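Local atomic coordinates of nigritoxine (Vibrio nigripulchritudo, PDB entry 5M41), a protein that acts as a bacterial toxin against crustaceans and insects and has a new fold. Residues G569-I574 with H584-F589; Y609-K614 with M726-T731. All coordinates share one frame; numbering follows the deposited sequence.

Interaction 1 of 2, residues G569-I574 with H584-F589; sequences GKQGII and HHSHTF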
loop_
_atom_site.group_PDB
_atom_site.type_symbol
_atom_site.label_atom_id
_atom_site.label_comp_id
_atom_site.label_asym_id
_atom_site.label_seq_id
_atom_site.Cartn_x
_atom_site.Cartn_y
_atom_site.Cartn_z
ATOM N N GLY A 569 1.399 -21.866 50.551
ATOM C CA GLY A 569 1.130 -20.474 50.987
ATOM C C GLY A 569 1.246 -19.386 49.920
ATOM O O GLY A 569 0.996 -18.219 50.215
ATOM N N LYS A 570 1.609 -19.771 48.688
ATOM C CA LYS A 570 2.235 -18.873 47.695
ATOM C C LYS A 570 1.281 -18.266 46.642
ATOM O O LYS A 570 0.225 -18.836 46.348
ATOM C CB LYS A 570 3.371 -19.613 46.941
ATOM C CG LYS A 570 4.301 -20.509 47.779
ATOM C CD LYS A 570 5.297 -19.711 48.623
ATOM C CE LYS A 570 6.087 -20.601 49.589
ATOM N NZ LYS A 570 6.083 -20.017 50.970
ATOM N N GLN A 571 1.696 -17.142 46.040
ATOM C CA GLN A 571 0.895 -16.463 45.003
ATOM C C GLN A 571 1.288 -16.859 43.576
ATOM O O GLN A 571 2.376 -16.499 43.080
ATOM C CB GLN A 571 0.878 -14.921 45.164
ATOM C CG GLN A 571 0.081 -14.204 44.049
ATOM C CD GLN A 571 -0.056 -12.675 44.209
ATOM O OE1 GLN A 571 0.918 -11.929 44.051
ATOM N NE2 GLN A 571 -1.283 -12.208 44.485
ATOM N N GLY A 572 0.402 -17.612 42.927
ATOM C CA GLY A 572 0.519 -17.864 41.491
ATOM C C GLY A 572 0.068 -16.590 40.765
ATOM O O GLY A 572 -0.912 -15.953 41.182
ATOM N N ILE A 573 0.814 -16.200 39.725
ATOM C CA ILE A 573 0.521 -15.011 38.911
ATOM C C ILE A 573 0.452 -15.492 37.460
ATOM O O ILE A 573 1.483 -15.839 36.863
ATOM C CB ILE A 573 1.595 -13.904 39.063
ATOM C CG1 ILE A 573 1.689 -13.421 40.521
ATOM C CG2 ILE A 573 1.275 -12.722 38.146
ATOM C CD1 ILE A 573 2.862 -12.494 40.815
ATOM N N ILE A 574 -0.768 -15.547 36.912
ATOM C CA ILE A 574 -1.010 -16.261 35.650
ATOM C C ILE A 574 -1.248 -15.231 34.535
ATOM O O ILE A 574 -2.210 -14.428 34.596
ATOM C CB ILE A 574 -2.217 -17.235 35.749
ATOM C CG1 ILE A 574 -2.244 -18.000 37.098
ATOM C CG2 ILE A 574 -2.261 -18.185 34.554
ATOM C CD1 ILE A 574 -1.123 -19.013 37.287
ATOM N N HIS A 584 -3.388 -9.594 34.182
ATOM C CA HIS A 584 -3.097 -10.980 34.523
ATOM C C HIS A 584 -4.041 -11.328 35.629
ATOM O O HIS A 584 -4.721 -10.430 36.170
ATOM C CB HIS A 584 -1.633 -11.174 34.929
ATOM C CG HIS A 584 -1.192 -10.295 36.078
ATOM N ND1 HIS A 584 -1.470 -10.589 37.370
ATOM C CD2 HIS A 584 -0.468 -9.112 36.094
ATOM C CE1 HIS A 584 -0.953 -9.640 38.165
ATOM N NE2 HIS A 584 -0.342 -8.734 37.387
ATOM N N HIS A 585 -4.147 -12.617 35.955
ATOM C CA HIS A 585 -4.882 -13.017 37.144
ATOM C C HIS A 585 -3.992 -13.718 38.132
ATOM O O HIS A 585 -2.922 -14.196 37.779
ATOM C CB HIS A 585 -6.136 -13.830 36.832
ATOM C CG HIS A 585 -5.881 -15.126 36.095
ATOM N ND1 HIS A 585 -5.770 -16.314 36.727
ATOM C CD2 HIS A 585 -5.781 -15.398 34.725
ATOM C CE1 HIS A 585 -5.593 -17.291 35.814
ATOM N NE2 HIS A 585 -5.593 -16.723 34.588
ATOM N N SER A 586 -4.414 -13.761 39.389
ATOM C CA SER A 586 -3.576 -14.347 40.425
ATOM C C SER A 586 -4.404 -14.807 41.608
ATOM O O SER A 586 -5.583 -14.450 41.743
ATOM C CB SER A 586 -2.508 -13.340 40.875
ATOM O OG SER A 586 -3.106 -12.268 41.571
ATOM N N HIS A 587 -3.767 -15.598 42.468
ATOM C CA HIS A 587 -4.434 -16.264 43.567
ATOM C C HIS A 587 -3.385 -16.847 44.461
ATOM O O HIS A 587 -2.225 -16.972 44.072
ATOM C CB HIS A 587 -5.330 -17.377 43.034
ATOM C CG HIS A 587 -4.582 -18.430 42.264
ATOM N ND1 HIS A 587 -4.653 -18.530 40.926
ATOM C CD2 HIS A 587 -3.694 -19.427 42.691
ATOM C CE1 HIS A 587 -3.866 -19.532 40.506
ATOM N NE2 HIS A 587 -3.276 -20.085 41.594
ATOM N N THR A 588 -3.793 -17.241 45.656
ATOM C CA THR A 588 -2.921 -18.004 46.533
ATOM C C THR A 588 -3.394 -19.452 46.498
ATOM O O THR A 588 -4.587 -19.725 46.679
ATOM C CB THR A 588 -2.946 -17.490 47.987
ATOM O OG1 THR A 588 -4.151 -17.914 48.616
ATOM C CG2 THR A 588 -2.871 -15.987 48.056
ATOM N N PHE A 589 -2.467 -20.365 46.218
ATOM C CA PHE A 589 -2.721 -21.802 46.303
ATOM C C PHE A 589 -3.064 -22.175 47.738
ATOM O O PHE A 589 -2.409 -21.713 48.671
ATOM C CB PHE A 589 -1.483 -22.593 45.878
ATOM C CG PHE A 589 -1.076 -22.372 44.451
ATOM C CD1 PHE A 589 -1.662 -23.110 43.423
ATOM C CD2 PHE A 589 -0.098 -21.432 44.131
ATOM C CE1 PHE A 589 -1.278 -22.915 42.095
ATOM C CE2 PHE A 589 0.285 -21.229 42.811
ATOM C CZ PHE A 589 -0.307 -21.972 41.794
#
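The carbonyl oxygen His-585 O is gripped by one short, straight bond: Ile-574 N donates to it over 2.7 Å, nearly along the C=O axis (N-H...O 166°). Ile-574 O accepts His-585 N in return, closing a hydrogen-bonded pair of this antiparallel beta hairpin. Gly-572 and His-587 repeat the pattern less evenly, since Gly-572 N reaches His-587 O by a weak bond bent to 126°. Beyond them Phe-589 N holds Lys-570 O at 3.1 Å.

The side chains sort by face. With Ile-574 and His-585, CB of the isoleucine rides 3.7 Å from the centroid of the imidazole, a CH-pi contact over one ring face; chi1 of 60° sets His-585 CG between backbone N and carbonyl carbon, and the ring swings beneath its partner. Its NE2 is hydrogen-bonded to Asn-704 ND2. Farther along the strand the Phe-589 ring lies beside Gly-572, with Phe-589 CE2 3.6 Å from Gly-572 CA, while His-587 NE2 sits above the phenyl face. On the other face Ile-573 CG2 covers His-584 at 3.6 Å from His-584 ND1, a buried nitrogen that has no polar partner in the model.

Strand 560-562 flanks the first strand, where Asn-562 OD1 takes Ile-573 N; strand 594-601 borders the second, and helix 688-704 packs against the face of Ile-574 and His-585.

Interaction 2 of 2, residues Y609-K614 with M726-T731; sequences YIEGKK and MGQVLT
Lys-614 NZ is the hub of this nearly parallel helix pair, in which segments 609-614 and 726-731 run 13° apart with their axes separated by 10.2 Å. The ammonium donates to Val-729 O at 2.9 Å, approaching from above the carbonyl plane and not along a lone pair. It also forms a salt bridge with Glu-611 OE2, one turn back on its own helix, meeting the syn lone pair of that oxygen at 2.8 Å. Asn-732 OD1, just past the second segment, supplies a further hydrogen bond. Gln-728 O is close as well, but its angle is too poor for bonding.

The torsions explain the reach. Lys-614 bends at chi3, which lays CD and CE alongside Val-729 O before the amine arrives. Glu-611 folds at chi2 (-66°) and so brings its carboxylate back across the groove. Its other oxygen, OE1, takes a weak bond from Gln-728 NE2 at 3.2 Å, with the carboxylate and amide planes 62° apart and the two side chains crossing at about a right angle. A positive amine beside backbone carbonyls near the C-terminal end of helix 719-731 would probably be stabilised by the helix dipole, and it would also help keep Glu-611 ionised.

Behind this polar seam lies a small apolar contact: Ile-610 CG2 meets both methyls of Val-729, CG1 and CG2, at 3.9 Å. Leu-607 from the preceding turn and Met-681 also touch Val-729, while Ile-694 of helix 688-704 backs Ile-610.

Within the second helix, at the end of segment 726-731, Gly-727 O accepts both Thr-731 N and the hydroxyl Thr-731 OG1, the latter in the carbonyl plane, on a lone pair, at 2.6 Å.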
loop_
_atom_site.group_PDB
_atom_site.type_symbol
_atom_site.label_atom_id
_atom_site.label_comp_id
_atom_site.label_asym_id
_atom_site.label_seq_id
_atom_site.Cartn_x
_atom_site.Cartn_y
_atom_site.Cartn_z
ATOM N N TYR A 609 1.507 3.063 27.981
ATOM C CA TYR A 609 1.289 2.626 26.601
ATOM C C TYR A 609 0.220 3.477 25.917
ATOM O O TYR A 609 0.441 3.967 24.816
ATOM C CB TYR A 609 0.998 1.123 26.492
ATOM C CG TYR A 609 0.699 0.691 25.071
ATOM C CD1 TYR A 609 1.732 0.462 24.153
ATOM C CD2 TYR A 609 -0.616 0.543 24.633
ATOM C CE1 TYR A 609 1.460 0.085 22.845
ATOM C CE2 TYR A 609 -0.905 0.164 23.325
ATOM C CZ TYR A 609 0.138 -0.069 22.438
ATOM O OH TYR A 609 -0.144 -0.449 21.133
ATOM N N ILE A 610 -0.910 3.679 26.580
ATOM C CA ILE A 610 -2.021 4.400 25.982
ATOM C C ILE A 610 -1.664 5.877 25.721
ATOM O O ILE A 610 -1.955 6.401 24.628
ATOM C CB ILE A 610 -3.316 4.229 26.812
ATOM C CG1 ILE A 610 -3.790 2.770 26.739
ATOM C CG2 ILE A 610 -4.435 5.170 26.336
ATOM C CD1 ILE A 610 -4.198 2.282 25.350
ATOM N N GLU A 611 -1.012 6.531 26.683
ATOM C CA GLU A 611 -0.541 7.906 26.485
ATOM C C GLU A 611 0.408 7.988 25.289
ATOM O O GLU A 611 0.353 8.934 24.521
ATOM C CB GLU A 611 0.103 8.469 27.753
ATOM C CG GLU A 611 -0.890 8.637 28.900
ATOM C CD GLU A 611 -1.951 9.687 28.599
ATOM O OE1 GLU A 611 -1.571 10.809 28.245
ATOM O OE2 GLU A 611 -3.159 9.403 28.720
ATOM N N GLY A 612 1.240 6.968 25.109
ATOM C CA GLY A 612 2.110 6.897 23.948
ATOM C C GLY A 612 1.316 6.768 22.660
ATOM O O GLY A 612 1.529 7.533 21.709
ATOM N N LYS A 613 0.407 5.795 22.626
ATOM C CA LYS A 613 -0.456 5.581 21.466
ATOM C C LYS A 613 -1.385 6.771 21.191
ATOM O O LYS A 613 -1.731 7.016 20.037
ATOM C CB LYS A 613 -1.274 4.310 21.613
ATOM C CG LYS A 613 -0.476 3.040 21.389
ATOM C CD LYS A 613 0.132 2.981 19.992
ATOM C CE LYS A 613 -0.777 2.285 18.997
ATOM N NZ LYS A 613 -0.022 1.877 17.781
ATOM N N LYS A 614 -1.780 7.497 22.241
ATOM C CA LYS A 614 -2.656 8.679 22.105
ATOM C C LYS A 614 -2.062 9.793 21.250
ATOM O O LYS A 614 -2.802 10.536 20.627
ATOM C CB LYS A 614 -3.021 9.272 23.468
ATOM C CG LYS A 614 -4.253 8.662 24.091
ATOM C CD LYS A 614 -4.409 9.057 25.555
ATOM C CE LYS A 614 -4.430 10.575 25.781
ATOM N NZ LYS A 614 -4.965 10.851 27.149
ATOM N N MET A 726 -8.546 6.625 34.187
ATOM C CA MET A 726 -9.488 6.951 33.110
ATOM C C MET A 726 -9.575 8.452 32.862
ATOM O O MET A 726 -9.657 8.878 31.723
ATOM C CB MET A 726 -10.877 6.360 33.369
ATOM C CG MET A 726 -10.915 4.843 33.428
ATOM S SD MET A 726 -10.322 4.068 31.905
ATOM C CE MET A 726 -11.855 3.676 31.092
ATOM N N GLY A 727 -9.567 9.239 33.926
ATOM C CA GLY A 727 -9.554 10.692 33.821
ATOM C C GLY A 727 -8.436 11.145 32.914
ATOM O O GLY A 727 -8.651 11.985 32.017
ATOM N N GLN A 728 -7.250 10.561 33.117
ATOM C CA GLN A 728 -6.078 10.913 32.339
ATOM C C GLN A 728 -6.191 10.379 30.909
ATOM O O GLN A 728 -6.004 11.128 29.928
ATOM C CB GLN A 728 -4.769 10.427 33.006
ATOM C CG GLN A 728 -3.509 10.726 32.174
ATOM C CD GLN A 728 -3.335 12.216 31.858
ATOM O OE1 GLN A 728 -3.748 13.059 32.628
ATOM N NE2 GLN A 728 -2.744 12.529 30.714
ATOM N N VAL A 729 -6.501 9.088 30.803
ATOM C CA VAL A 729 -6.533 8.407 29.522
ATOM C C VAL A 729 -7.623 9.036 28.637
ATOM O O VAL A 729 -7.406 9.330 27.457
ATOM C CB VAL A 729 -6.729 6.880 29.746
ATOM C CG1 VAL A 729 -7.430 6.223 28.592
ATOM C CG2 VAL A 729 -5.387 6.198 30.028
ATOM N N LEU A 730 -8.786 9.271 29.214
ATOM C CA LEU A 730 -9.907 9.726 28.421
ATOM C C LEU A 730 -9.979 11.229 28.231
ATOM O O LEU A 730 -10.515 11.678 27.217
ATOM C CB LEU A 730 -11.229 9.209 28.984
ATOM C CG LEU A 730 -11.339 7.688 29.130
ATOM C CD1 LEU A 730 -12.597 7.308 29.882
ATOM C CD2 LEU A 730 -11.287 6.982 27.773
ATOM N N THR A 731 -9.465 12.006 29.188
ATOM C CA THR A 731 -9.653 13.468 29.147
ATOM C C THR A 731 -8.384 14.285 29.392
ATOM O O THR A 731 -8.460 15.499 29.587
ATOM C CB THR A 731 -10.762 13.950 30.121
ATOM O OG1 THR A 731 -10.259 13.986 31.467
ATOM C CG2 THR A 731 -12.027 13.050 30.064
#

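Overall arrangement
Interaction 1 and interaction 2 lie on the same side of the chain's centre, about 29 Å apart between centres and about 14 Å between nearest atoms, so they do not touch. Both are partly buried. Interaction 1 is the more peripheral, yet half of its touching residues are buried, and it is a continuous ladder of main-chain bonds between neighbouring strands. Interaction 2, nearer the centre of the chain, joins helices far apart in sequence through a few side chains and much less surface. Helix 688-704 relates them: it packs on Ile-574 and His-585 at the hairpin and on Tyr-609 and Ile-610 of the helix pair.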